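PDB 3B48: uncharacterized protein, which probably takes part in the phosphoenolpyruvate-dependent phosphorylation of dihydroxyacetone, as the phosphoryl-donating DhaM subunit of a kinase complex. Local coordinates for residues Asp7-Ser12 with Asp56-Ala61; Glu23-Met28 with Glu104-Ser109; Met52-Thr57 with Glu81-Met86; His94-Asp99 with Gln121-Ala126. One frame throughout, in Å; residues are numbered along the deposited sequence.

Contact 1 of 4, residues Asp7-Ser12 with Asp56-Ala61; sequences DILLVS and DTINEA
Leu9 sets CG beside its backbone N and, with chi2 at 64° for CD1, stretches CD2 out from the sheet, while Ile58 folds its CD1 back through two turns of the same sign (chi1 -49°, chi2 -56°). The two methyls meet over the gap between strand and helix, Leu9 CD2 lying 3.6 Å from Ile58 CD1, and the side chains cross at about a right angle, so that the touch is a point between branch ends and not a long side-by-side overlap. One residue earlier in the helix, Thr57 turns its CG2 to the same leucine methyl: Leu9 CD2 to Thr57 CG2 measures 4.3 Å, a looser contact. Leu9 CD2 thus meets a methyl from each of two consecutive helix residues. The backbones stay well apart, the CA atoms of Leu9 and Thr57 being 8.7 Å from each other, and side chains alone bridge the distance. Leu39 also packs on Leu9, and Phe67 of strand 66-71 packs on Ile58, adding apolar neighbours to the pair. Nearer the start of the strand, Asp7 is engaged elsewhere, in a salt bridge with Arg65 and a hydrogen bond with His37. Strand 6-11 lies between strands 35-38 and 66-71 in a parallel sheet, and helix 51-60 is the link that carries the chain from one of these flanking strands to the other. The contact is therefore that of a beta-alpha-beta crossover, whose helix packs on the central strand that it passes over.

Contact 2 of 4, residues Glu23-Met28 with Glu104-Ser109; sequences EMIEQM and EGAFAS
Ile25 and Phe107 bring two helices together, their CA atoms 6.5 Å apart near the end of helix 15-27 and midway along helix 102-113. Ile25 sets CG1 beside its backbone N (chi1 -70°), runs straight on to CD1 (chi2 180°) and drives that methyl onto the backbone of the other helix: Ile25 CD1 rests 3.8 Å from Phe107 CA and 4.0 Å from Phe107 N. The same methyl lies 4.2 Å from Phe107 CB and, more loosely, near Ala106 CB, so its tip sits between two consecutive residues. Ile25 CG1, by contrast, lies at the edge of the Phe107 ring, close to the ring plane. Both helices cover one side of the parallel sheet of this alpha/beta fold, the side facing away from helix 51-60, and Ala106 also reaches down to Ile8 and Leu10 of strand 6-11. Farther out, selenomethionine Met28 makes a Met-aromatic contact. Its SE is 5.0 Å from the centroid of the Phe107 ring and 54° off the ring normal, an oblique approach. A bend at chi3 turns the terminal methyl to the ring, with Met28 CE 3.8 Å from Phe107 CE1, and the two side chains cross at about a right angle. Met28 is exposed, whereas Ile25 and Ala106 are buried, and Phe107 is partly exposed. On the dimer side, Phe107 packs against Leu73 of the second subunit. One turn earlier, Glu104 OE2 forms a salt bridge with Lys132 and accepts a hydrogen bond from the backbone N of Leu102 in the second subunit.

Contact 3 of 4, residues Met52-Thr57 with Glu81-Met86; sequences MKIIDT and ELAFDM
Ile55 and Ala83 mark the closest approach of the two backbones, their CA atoms 6.1 Å apart where helix 51-60 meets segment 81-86. The small alanine methyl lies at this point: Ala83 CB is 4.0 Å from Ile54 CB and 3.5 Å from Ile55 CD1, so two neighbouring isoleucines clasp it. Ile54 offers its broad branched flank, with CB, CG2 and CD1 all at similar range. Ile55 instead sends in one methyl, turned back by chi1 -51° and chi2 -58°. That CD1 presses on the alanine backbone too, at 3.1 Å from Ala83 O and 3.5 Å from Ala83 CA, the latter tighter than usual carbon packing. Ile55 CD1 also meets selenomethionine Met86 at CB, 3.8 Å away, while the rest of that side chain bends off at chi2 and chi3. Tyr95 of strand 95-97 packs on Ile54 and Ala83, joining the pair to the sheet. On the far side of helix 51-60, Lys53 O is gripped twice: Thr57 OG1 donates to it over a short 2.5 Å with a C=O...donor angle of 152°, and Thr57 N comes from the opposite face of the carbonyl plane. The two helices belong to successive crossovers on one side of the sheet. No polar bond joins the two segments, Ala83 O for instance taking the N of Met86, so what brings them together is shape and burial: methyls fitted to an alanine, in a contact that rests on close apolar packing.

Contact 4 of 4, residues His94-Asp99 with Gln121-Ala126; sequences HYHLVD and QILAEA
His96, the histidine that faces Leu123, shares one acceptor with His94: His96 NE2 and His94 ND1 both bond to Glu66 OE1 on the adjoining strand. The two bonds hold Glu66 OE1, and one of them anchors the His96 ring through NE2 at the border of a parallel sheet in an alpha/beta fold, where strand 95-97 is the outermost strand within this chain on its side and helix 119-127 packs against it and the residues just after it. The remaining nitrogen is turned to an apolar neighbour, His96 ND1 lying 4.1 Å from Leu123 CD1, and the leucine comes to the ring obliquely, the side chains crossing at about a right angle. Leu123 holds CG beside its backbone N (chi1 -76°) and splits its two methyls: CD1 faces the imidazole, while CD2 touches Val98, at 3.7 Å from Val98 CG2, and also lies near His96 CB. Backbone spacing is close, with the CA atoms of Val98 and Leu123 6.9 Å apart. Beyond the strand, both carboxylate oxygens of Asp99 accept backbone N-H groups of the second subunit, from Lys132, Trp134 and Asn135. Val98 places CG1 anti to its N (chi1 -161°), and this branch lies 3.9 Å from Ala126 CB.

Contacts 1 and 3 are buried and apolar, lie on one side of the chain's centre, and share Asp56 and Thr57 of helix 51-60; Ile54 joins them by touching both Leu9 and Val11. Contacts 2 and 4 are only partly buried and mix apolar packing with rings. They have more residues at the second subunit, six and three, than contacts 1 and 3, with one each, and they meet where Ala126 packs against Gly105 and Ser109. The sheet links the two sides: strand 6-11 meets contact 2 from one face and contact 3 from the other. Contacts 2 and 3 are the most distant pair, their centres about 22 Å apart on opposite sides of the chain's centre.

Contact 1 of 4, residues Asp7-Ser12 with Asp56-Ala61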
loop_
_atom_site.group_PDB
_atom_site.type_symbol
_atom_site.label_atom_id
_atom_site.label_comp_id
_atom_site.label_asym_id
_atom_site.label_seq_id
_atom_site.Cartn_x
_atom_site.Cartn_y
_atom_site.Cartn_z
ATOM N N ASP B 7 4.167 13.688 11.779
ATOM C CA ASP B 7 4.997 12.925 10.868
ATOM C C ASP B 7 4.328 11.595 10.585
ATOM O O ASP B 7 3.702 10.989 11.482
ATOM C CB ASP B 7 6.382 12.672 11.462
ATOM C CG ASP B 7 7.129 13.944 11.774
ATOM O OD1 ASP B 7 6.570 14.782 12.506
ATOM O OD2 ASP B 7 8.291 14.093 11.323
ATOM N N ILE B 8 4.462 11.163 9.331
ATOM C CA ILE B 8 4.060 9.840 8.890
ATOM C C ILE B 8 5.287 8.979 8.679
ATOM O O ILE B 8 6.182 9.296 7.872
ATOM C CB ILE B 8 3.247 9.885 7.580
ATOM C CG1 ILE B 8 1.892 10.566 7.807
ATOM C CG2 ILE B 8 3.068 8.469 7.005
ATOM C CD1 ILE B 8 1.223 11.009 6.547
ATOM N N LEU B 9 5.322 7.877 9.406
ATOM C CA LEU B 9 6.440 6.937 9.303
ATOM C C LEU B 9 5.921 5.661 8.651
ATOM O O LEU B 9 4.946 5.027 9.138
ATOM C CB LEU B 9 7.091 6.654 10.668
ATOM C CG LEU B 9 7.810 7.723 11.517
ATOM C CD1 LEU B 9 6.874 8.869 12.013
ATOM C CD2 LEU B 9 8.487 7.010 12.706
ATOM N N LEU B 10 6.587 5.343 7.537
ATOM C CA LEU B 10 6.222 4.293 6.609
ATOM C C LEU B 10 7.216 3.146 6.752
ATOM O O LEU B 10 8.379 3.272 6.339
ATOM C CB LEU B 10 6.288 4.824 5.161
ATOM C CG LEU B 10 5.496 6.104 4.827
ATOM C CD1 LEU B 10 5.911 6.588 3.449
ATOM C CD2 LEU B 10 4.050 5.765 4.830
ATOM N N VAL B 11 6.742 2.039 7.323
ATOM C CA VAL B 11 7.563 0.828 7.533
ATOM C C VAL B 11 7.193 -0.320 6.570
ATOM O O VAL B 11 6.040 -0.595 6.342
ATOM C CB VAL B 11 7.507 0.377 8.998
ATOM C CG1 VAL B 11 8.588 -0.664 9.276
ATOM C CG2 VAL B 11 7.634 1.632 9.909
ATOM N N SER B 12 8.204 -0.937 5.965
ATOM C CA SER B 12 7.952 -2.019 5.033
ATOM C C SER B 12 9.201 -2.845 4.971
ATOM O O SER B 12 10.230 -2.369 5.390
ATOM C CB SER B 12 7.620 -1.436 3.640
ATOM O OG SER B 12 7.321 -2.445 2.689
ATOM N N ASP B 56 15.563 5.910 15.937
ATOM C CA ASP B 56 16.411 7.024 15.517
ATOM C C ASP B 56 15.601 8.196 14.917
ATOM O O ASP B 56 15.839 9.340 15.257
ATOM C CB ASP B 56 17.444 6.550 14.505
ATOM C CG ASP B 56 18.529 5.674 15.120
ATOM O OD1 ASP B 56 18.867 5.828 16.329
ATOM O OD2 ASP B 56 19.060 4.828 14.366
ATOM N N THR B 57 14.647 7.903 14.035
ATOM C CA THR B 57 13.789 8.935 13.460
ATOM C C THR B 57 13.059 9.741 14.534
ATOM O O THR B 57 13.141 10.969 14.538
ATOM C CB THR B 57 12.809 8.325 12.433
ATOM O OG1 THR B 57 13.564 7.701 11.381
ATOM C CG2 THR B 57 11.919 9.381 11.866
ATOM N N ILE B 58 12.385 9.060 15.461
ATOM C CA ILE B 58 11.768 9.740 16.610
ATOM C C ILE B 58 12.785 10.501 17.487
ATOM O O ILE B 58 12.537 11.624 17.911
ATOM C CB ILE B 58 10.995 8.770 17.537
ATOM C CG1 ILE B 58 10.033 7.828 16.783
ATOM C CG2 ILE B 58 10.401 9.515 18.766
ATOM C CD1 ILE B 58 9.048 8.459 15.945
ATOM N N ASN B 59 13.928 9.889 17.750
ATOM C CA ASN B 59 14.955 10.546 18.540
ATOM C C ASN B 59 15.595 11.764 17.832
ATOM O O ASN B 59 16.043 12.694 18.491
ATOM C CB ASN B 59 16.017 9.541 19.000
ATOM C CG ASN B 59 15.664 8.869 20.333
ATOM O OD1 ASN B 59 15.002 9.460 21.195
ATOM N ND2 ASN B 59 16.128 7.639 20.512
ATOM N N GLU B 60 15.612 11.758 16.502
ATOM C CA GLU B 60 16.249 12.822 15.731
ATOM C C GLU B 60 15.286 13.980 15.430
ATOM O O GLU B 60 15.716 15.073 15.066
ATOM C CB GLU B 60 16.873 12.260 14.438
ATOM C CG GLU B 60 18.253 11.630 14.668
ATOM C CD GLU B 60 18.536 10.377 13.824
ATOM O OE1 GLU B 60 17.680 9.963 13.000
ATOM O OE2 GLU B 60 19.635 9.796 13.998
ATOM N N ALA B 61 13.992 13.725 15.612
ATOM C CA ALA B 61 12.937 14.718 15.396
ATOM C C ALA B 61 12.749 15.626 16.622
ATOM O O ALA B 61 13.263 15.334 17.700
ATOM C CB ALA B 61 11.619 14.014 15.044
#

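Contact 2 of 4, residues Glu23-Met28 with Glu104-Ser109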
loop_
_atom_site.group_PDB
_atom_site.type_symbol
_atom_site.label_atom_id
_atom_site.label_comp_id
_atom_site.label_asym_id
_atom_site.label_seq_id
_atom_site.Cartn_x
_atom_site.Cartn_y
_atom_site.Cartn_z
ATOM N N GLU B 23 7.311 9.844 -2.314
ATOM C CA GLU B 23 7.381 10.545 -3.588
ATOM C C GLU B 23 5.998 10.819 -4.198
ATOM O O GLU B 23 5.743 11.931 -4.650
ATOM C CB GLU B 23 8.310 9.755 -4.524
ATOM C CG GLU B 23 7.943 9.665 -6.005
ATOM C CD GLU B 23 8.946 8.801 -6.768
ATOM O OE1 GLU B 23 10.144 8.802 -6.370
ATOM O OE2 GLU B 23 8.551 8.128 -7.762
HETATM N N MSE B 24 5.114 9.814 -4.171
HETATM C CA MSE B 24 3.758 9.919 -4.741
HETATM C C MSE B 24 2.907 10.927 -3.998
HETATM O O MSE B 24 2.324 11.817 -4.589
HETATM C CB MSE B 24 3.061 8.566 -4.765
HETATM C CG MSE B 24 1.738 8.587 -5.505
HETATM SE SE MSE B 24 0.810 6.871 -5.429
HETATM C CE MSE B 24 0.500 6.798 -3.488
ATOM N N ILE B 25 2.846 10.793 -2.688
ATOM C CA ILE B 25 2.121 11.747 -1.878
ATOM C C ILE B 25 2.654 13.197 -2.045
ATOM O O ILE B 25 1.882 14.122 -2.285
ATOM C CB ILE B 25 2.189 11.322 -0.417
ATOM C CG1 ILE B 25 1.351 10.056 -0.220
ATOM C CG2 ILE B 25 1.749 12.451 0.473
ATOM C CD1 ILE B 25 1.360 9.564 1.161
ATOM N N GLU B 26 3.966 13.380 -1.922
ATOM C CA GLU B 26 4.590 14.714 -2.052
ATOM C C GLU B 26 4.342 15.362 -3.402
ATOM O O GLU B 26 4.112 16.564 -3.489
ATOM C CB GLU B 26 6.087 14.635 -1.796
ATOM C CG GLU B 26 6.366 14.306 -0.371
ATOM C CD GLU B 26 7.815 14.185 -0.069
ATOM O OE1 GLU B 26 8.653 14.220 -1.005
ATOM O OE2 GLU B 26 8.107 14.049 1.138
ATOM N N GLN B 27 4.357 14.552 -4.451
ATOM C CA GLN B 27 4.189 15.065 -5.786
ATOM C C GLN B 27 2.721 15.385 -6.041
ATOM O O GLN B 27 2.397 16.262 -6.839
ATOM C CB GLN B 27 4.739 14.064 -6.779
ATOM C CG GLN B 27 5.507 14.684 -7.939
ATOM C CD GLN B 27 6.477 15.805 -7.533
ATOM O OE1 GLN B 27 6.463 16.885 -8.127
ATOM N NE2 GLN B 27 7.314 15.546 -6.525
HETATM N N MSE B 28 1.834 14.687 -5.338
HETATM C CA MSE B 28 0.415 14.991 -5.377
HETATM C C MSE B 28 0.090 16.247 -4.564
HETATM O O MSE B 28 -1.054 16.711 -4.580
HETATM C CB MSE B 28 -0.418 13.805 -4.887
HETATM C CG MSE B 28 -0.520 12.687 -5.897
HETATM SE SE MSE B 28 -1.459 11.132 -5.200
HETATM C CE MSE B 28 -3.270 11.873 -5.469
ATOM N N GLU B 104 -2.850 3.561 1.386
ATOM C CA GLU B 104 -4.099 4.265 1.544
ATOM C C GLU B 104 -4.273 4.935 2.897
ATOM O O GLU B 104 -4.749 6.050 2.953
ATOM C CB GLU B 104 -5.289 3.366 1.204
ATOM C CG GLU B 104 -5.242 2.777 -0.231
ATOM C CD GLU B 104 -4.535 1.404 -0.301
ATOM O OE1 GLU B 104 -3.747 1.037 0.609
ATOM O OE2 GLU B 104 -4.781 0.681 -1.269
ATOM N N GLY B 105 -3.893 4.275 3.985
ATOM C CA GLY B 105 -3.883 4.928 5.308
ATOM C C GLY B 105 -3.025 6.186 5.343
ATOM O O GLY B 105 -3.500 7.272 5.707
ATOM N N ALA B 106 -1.770 6.055 4.915
ATOM C CA ALA B 106 -0.829 7.196 4.921
ATOM C C ALA B 106 -1.351 8.395 4.097
ATOM O O ALA B 106 -1.273 9.562 4.530
ATOM C CB ALA B 106 0.538 6.733 4.413
ATOM N N PHE B 107 -1.888 8.103 2.911
ATOM C CA PHE B 107 -2.357 9.148 2.020
ATOM C C PHE B 107 -3.528 9.845 2.684
ATOM O O PHE B 107 -3.597 11.075 2.670
ATOM C CB PHE B 107 -2.738 8.610 0.612
ATOM C CG PHE B 107 -3.485 9.620 -0.244
ATOM C CD1 PHE B 107 -2.793 10.586 -0.993
ATOM C CD2 PHE B 107 -4.878 9.643 -0.259
ATOM C CE1 PHE B 107 -3.485 11.539 -1.738
ATOM C CE2 PHE B 107 -5.572 10.583 -1.048
ATOM C CZ PHE B 107 -4.860 11.526 -1.780
ATOM N N ALA B 108 -4.453 9.051 3.240
ATOM C CA ALA B 108 -5.591 9.581 4.004
ATOM C C ALA B 108 -5.118 10.414 5.214
ATOM O O ALA B 108 -5.537 11.567 5.373
ATOM C CB ALA B 108 -6.496 8.477 4.441
ATOM N N SER B 109 -4.223 9.872 6.051
ATOM C CA SER B 109 -3.650 10.715 7.117
ATOM C C SER B 109 -3.075 12.014 6.552
ATOM O O SER B 109 -3.366 13.063 7.055
ATOM C CB SER B 109 -2.619 9.963 7.968
ATOM O OG SER B 109 -3.296 9.056 8.821
#

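Contact 3 of 4, residues Met52-Thr57 with Glu81-Met86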
loop_
_atom_site.group_PDB
_atom_site.type_symbol
_atom_site.label_atom_id
_atom_site.label_comp_id
_atom_site.label_asym_id
_atom_site.label_seq_id
_atom_site.Cartn_x
_atom_site.Cartn_y
_atom_site.Cartn_z
HETATM N N MSE B 52 15.105 0.124 14.699
HETATM C CA MSE B 52 16.015 1.213 15.032
HETATM C C MSE B 52 15.903 2.403 14.056
HETATM O O MSE B 52 16.283 3.509 14.377
HETATM C CB MSE B 52 17.443 0.680 15.113
HETATM C CG MSE B 52 18.345 1.412 16.116
HETATM SE SE MSE B 52 17.717 1.264 17.975
HETATM C CE MSE B 52 17.886 -0.663 18.210
ATOM N N LYS B 53 15.330 2.182 12.884
ATOM C CA LYS B 53 15.042 3.302 11.933
ATOM C C LYS B 53 13.957 4.246 12.457
ATOM O O LYS B 53 14.104 5.458 12.378
ATOM C CB LYS B 53 14.717 2.766 10.522
ATOM C CG LYS B 53 15.915 2.029 9.916
ATOM C CD LYS B 53 15.604 1.462 8.550
ATOM C CE LYS B 53 16.123 2.360 7.446
ATOM N NZ LYS B 53 15.657 1.862 6.126
ATOM N N ILE B 54 12.912 3.639 13.030
ATOM C CA ILE B 54 11.837 4.317 13.733
ATOM C C ILE B 54 12.364 5.039 14.977
ATOM O O ILE B 54 12.154 6.246 15.116
ATOM C CB ILE B 54 10.713 3.312 14.146
ATOM C CG1 ILE B 54 10.279 2.450 12.946
ATOM C CG2 ILE B 54 9.525 4.048 14.734
ATOM C CD1 ILE B 54 9.235 1.331 13.220
ATOM N N ILE B 55 13.075 4.308 15.860
ATOM C CA ILE B 55 13.645 4.880 17.073
ATOM C C ILE B 55 14.527 6.095 16.756
ATOM O O ILE B 55 14.288 7.181 17.279
ATOM C CB ILE B 55 14.473 3.853 17.943
ATOM C CG1 ILE B 55 13.718 2.541 18.235
ATOM C CG2 ILE B 55 14.992 4.504 19.268
ATOM C CD1 ILE B 55 12.436 2.718 18.934
ATOM N N ASP B 56 15.563 5.910 15.937
ATOM C CA ASP B 56 16.411 7.024 15.517
ATOM C C ASP B 56 15.601 8.196 14.917
ATOM O O ASP B 56 15.839 9.340 15.257
ATOM C CB ASP B 56 17.444 6.550 14.505
ATOM C CG ASP B 56 18.529 5.674 15.120
ATOM O OD1 ASP B 56 18.867 5.828 16.329
ATOM O OD2 ASP B 56 19.060 4.828 14.366
ATOM N N THR B 57 14.647 7.903 14.035
ATOM C CA THR B 57 13.789 8.935 13.460
ATOM C C THR B 57 13.059 9.741 14.534
ATOM O O THR B 57 13.141 10.969 14.538
ATOM C CB THR B 57 12.809 8.325 12.433
ATOM O OG1 THR B 57 13.564 7.701 11.381
ATOM C CG2 THR B 57 11.919 9.381 11.866
ATOM N N GLU B 81 5.928 -2.431 16.441
ATOM C CA GLU B 81 5.486 -2.742 17.804
ATOM C C GLU B 81 6.647 -2.758 18.787
ATOM O O GLU B 81 6.514 -2.259 19.907
ATOM C CB GLU B 81 4.705 -4.082 17.888
ATOM C CG GLU B 81 3.438 -4.123 17.026
ATOM C CD GLU B 81 2.840 -5.531 16.782
ATOM O OE1 GLU B 81 3.470 -6.576 17.072
ATOM O OE2 GLU B 81 1.708 -5.582 16.280
ATOM N N LEU B 82 7.769 -3.354 18.369
ATOM C CA LEU B 82 8.979 -3.420 19.212
ATOM C C LEU B 82 9.634 -2.055 19.462
ATOM O O LEU B 82 10.262 -1.853 20.498
ATOM C CB LEU B 82 10.021 -4.360 18.619
ATOM C CG LEU B 82 9.731 -5.850 18.389
ATOM C CD1 LEU B 82 10.850 -6.442 17.565
ATOM C CD2 LEU B 82 9.560 -6.622 19.708
ATOM N N ALA B 83 9.476 -1.134 18.519
ATOM C CA ALA B 83 10.017 0.212 18.632
ATOM C C ALA B 83 9.338 0.973 19.740
ATOM O O ALA B 83 9.995 1.690 20.489
ATOM C CB ALA B 83 9.871 0.976 17.296
ATOM N N PHE B 84 8.025 0.807 19.834
ATOM C CA PHE B 84 7.217 1.447 20.861
ATOM C C PHE B 84 7.755 1.156 22.265
ATOM O O PHE B 84 8.097 2.081 23.010
ATOM C CB PHE B 84 5.750 1.014 20.734
ATOM C CG PHE B 84 4.871 1.503 21.847
ATOM C CD1 PHE B 84 4.329 2.781 21.810
ATOM C CD2 PHE B 84 4.585 0.683 22.952
ATOM C CE1 PHE B 84 3.502 3.222 22.849
ATOM C CE2 PHE B 84 3.795 1.138 23.994
ATOM C CZ PHE B 84 3.245 2.401 23.935
ATOM N N ASP B 85 7.832 -0.126 22.608
ATOM C CA ASP B 85 8.390 -0.566 23.882
ATOM C C ASP B 85 9.824 -0.089 24.193
ATOM O O ASP B 85 10.273 -0.176 25.341
ATOM C CB ASP B 85 8.271 -2.087 23.989
ATOM C CG ASP B 85 6.806 -2.564 24.047
ATOM O OD1 ASP B 85 5.947 -1.839 24.622
ATOM O OD2 ASP B 85 6.516 -3.675 23.533
HETATM N N MSE B 86 10.521 0.436 23.189
HETATM C CA MSE B 86 11.917 0.925 23.341
HETATM C C MSE B 86 12.020 2.417 23.684
HETATM O O MSE B 86 13.081 2.918 24.091
HETATM C CB MSE B 86 12.730 0.651 22.057
HETATM C CG MSE B 86 12.959 -0.824 21.710
HETATM SE SE MSE B 86 13.839 -1.793 23.139
HETATM C CE MSE B 86 12.322 -2.588 24.102
#

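Contact 4 of 4, residues His94-Asp99 with Gln121-Ala126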
loop_
_atom_site.group_PDB
_atom_site.type_symbol
_atom_site.label_atom_id
_atom_site.label_comp_id
_atom_site.label_asym_id
_atom_site.label_seq_id
_atom_site.Cartn_x
_atom_site.Cartn_y
_atom_site.Cartn_z
ATOM N N HIS B 94 3.236 10.195 22.294
ATOM C CA HIS B 94 3.217 10.777 20.969
ATOM C C HIS B 94 3.396 9.765 19.828
ATOM O O HIS B 94 3.572 10.163 18.689
ATOM C CB HIS B 94 4.244 11.912 20.898
ATOM C CG HIS B 94 3.963 13.014 21.868
ATOM N ND1 HIS B 94 2.735 13.642 21.940
ATOM C CD2 HIS B 94 4.730 13.573 22.834
ATOM C CE1 HIS B 94 2.764 14.548 22.900
ATOM N NE2 HIS B 94 3.964 14.532 23.454
ATOM N N TYR B 95 3.341 8.465 20.139
ATOM C CA TYR B 95 3.564 7.405 19.140
ATOM C C TYR B 95 2.272 6.644 18.857
ATOM O O TYR B 95 1.667 6.036 19.768
ATOM C CB TYR B 95 4.628 6.456 19.660
ATOM C CG TYR B 95 5.135 5.348 18.734
ATOM C CD1 TYR B 95 6.401 5.459 18.157
ATOM C CD2 TYR B 95 4.413 4.148 18.523
ATOM C CE1 TYR B 95 6.919 4.453 17.362
ATOM C CE2 TYR B 95 4.947 3.120 17.716
ATOM C CZ TYR B 95 6.211 3.306 17.152
ATOM O OH TYR B 95 6.820 2.385 16.376
ATOM N N HIS B 96 1.849 6.679 17.594
ATOM C CA HIS B 96 0.539 6.127 17.208
ATOM C C HIS B 96 0.662 5.086 16.105
ATOM O O HIS B 96 0.947 5.423 14.937
ATOM C CB HIS B 96 -0.460 7.220 16.757
ATOM C CG HIS B 96 -0.394 8.505 17.543
ATOM N ND1 HIS B 96 -1.159 8.740 18.663
ATOM C CD2 HIS B 96 0.320 9.639 17.335
ATOM C CE1 HIS B 96 -0.908 9.954 19.124
ATOM N NE2 HIS B 96 -0.009 10.519 18.336
ATOM N N LEU B 97 0.424 3.831 16.475
ATOM C CA LEU B 97 0.345 2.722 15.543
ATOM C C LEU B 97 -0.998 2.796 14.843
ATOM O O LEU B 97 -2.055 2.621 15.473
ATOM C CB LEU B 97 0.430 1.384 16.287
ATOM C CG LEU B 97 1.746 1.014 16.952
ATOM C CD1 LEU B 97 1.543 -0.173 17.893
ATOM C CD2 LEU B 97 2.838 0.737 15.922
ATOM N N VAL B 98 -0.977 3.040 13.539
ATOM C CA VAL B 98 -2.233 3.303 12.866
ATOM C C VAL B 98 -2.703 2.025 12.229
ATOM O O VAL B 98 -2.070 1.505 11.311
ATOM C CB VAL B 98 -2.163 4.449 11.822
ATOM C CG1 VAL B 98 -3.580 4.976 11.505
ATOM C CG2 VAL B 98 -1.284 5.582 12.306
ATOM N N ASP B 99 -3.811 1.498 12.744
ATOM C CA ASP B 99 -4.375 0.272 12.198
ATOM C C ASP B 99 -5.058 0.578 10.875
ATOM O O ASP B 99 -6.274 0.746 10.799
ATOM C CB ASP B 99 -5.338 -0.370 13.181
ATOM C CG ASP B 99 -5.452 -1.856 12.968
ATOM O OD1 ASP B 99 -5.325 -2.294 11.807
ATOM O OD2 ASP B 99 -5.658 -2.591 13.948
ATOM N N GLN B 121 -9.275 12.855 14.185
ATOM C CA GLN B 121 -9.814 12.785 12.836
ATOM C C GLN B 121 -8.777 12.336 11.799
ATOM O O GLN B 121 -9.090 11.589 10.874
ATOM C CB GLN B 121 -10.460 14.116 12.426
ATOM C CG GLN B 121 -11.575 13.953 11.399
ATOM C CD GLN B 121 -12.680 12.985 11.861
ATOM O OE1 GLN B 121 -12.980 12.883 13.058
ATOM N NE2 GLN B 121 -13.291 12.275 10.902
ATOM N N ILE B 122 -7.548 12.806 11.953
ATOM C CA ILE B 122 -6.430 12.341 11.128
ATOM C C ILE B 122 -6.264 10.830 11.283
ATOM O O ILE B 122 -6.045 10.123 10.310
ATOM C CB ILE B 122 -5.147 13.157 11.426
ATOM C CG1 ILE B 122 -5.310 14.591 10.870
ATOM C CG2 ILE B 122 -3.872 12.469 10.874
ATOM C CD1 ILE B 122 -4.379 15.632 11.489
ATOM N N LEU B 123 -6.430 10.329 12.498
ATOM C CA LEU B 123 -6.308 8.898 12.742
ATOM C C LEU B 123 -7.510 8.116 12.237
ATOM O O LEU B 123 -7.359 6.992 11.748
ATOM C CB LEU B 123 -6.035 8.598 14.233
ATOM C CG LEU B 123 -4.602 8.852 14.759
ATOM C CD1 LEU B 123 -4.501 8.792 16.285
ATOM C CD2 LEU B 123 -3.587 7.907 14.120
ATOM N N ALA B 124 -8.702 8.707 12.336
ATOM C CA ALA B 124 -9.909 8.015 11.917
ATOM C C ALA B 124 -9.951 7.838 10.403
ATOM O O ALA B 124 -10.315 6.767 9.914
ATOM C CB ALA B 124 -11.170 8.718 12.443
ATOM N N GLU B 125 -9.553 8.874 9.667
ATOM C CA GLU B 125 -9.570 8.806 8.196
ATOM C C GLU B 125 -8.715 7.657 7.655
ATOM O O GLU B 125 -9.210 6.845 6.865
ATOM C CB GLU B 125 -9.171 10.139 7.554
ATOM C CG GLU B 125 -10.243 11.216 7.642
ATOM C CD GLU B 125 -11.641 10.652 7.459
ATOM O OE1 GLU B 125 -11.942 10.186 6.333
ATOM O OE2 GLU B 125 -12.429 10.670 8.439
ATOM N N ALA B 126 -7.456 7.580 8.101
ATOM C CA ALA B 126 -6.548 6.478 7.738
ATOM C C ALA B 126 -7.147 5.094 8.030
ATOM O O ALA B 126 -7.263 4.259 7.136
ATOM C CB ALA B 126 -5.220 6.651 8.446
#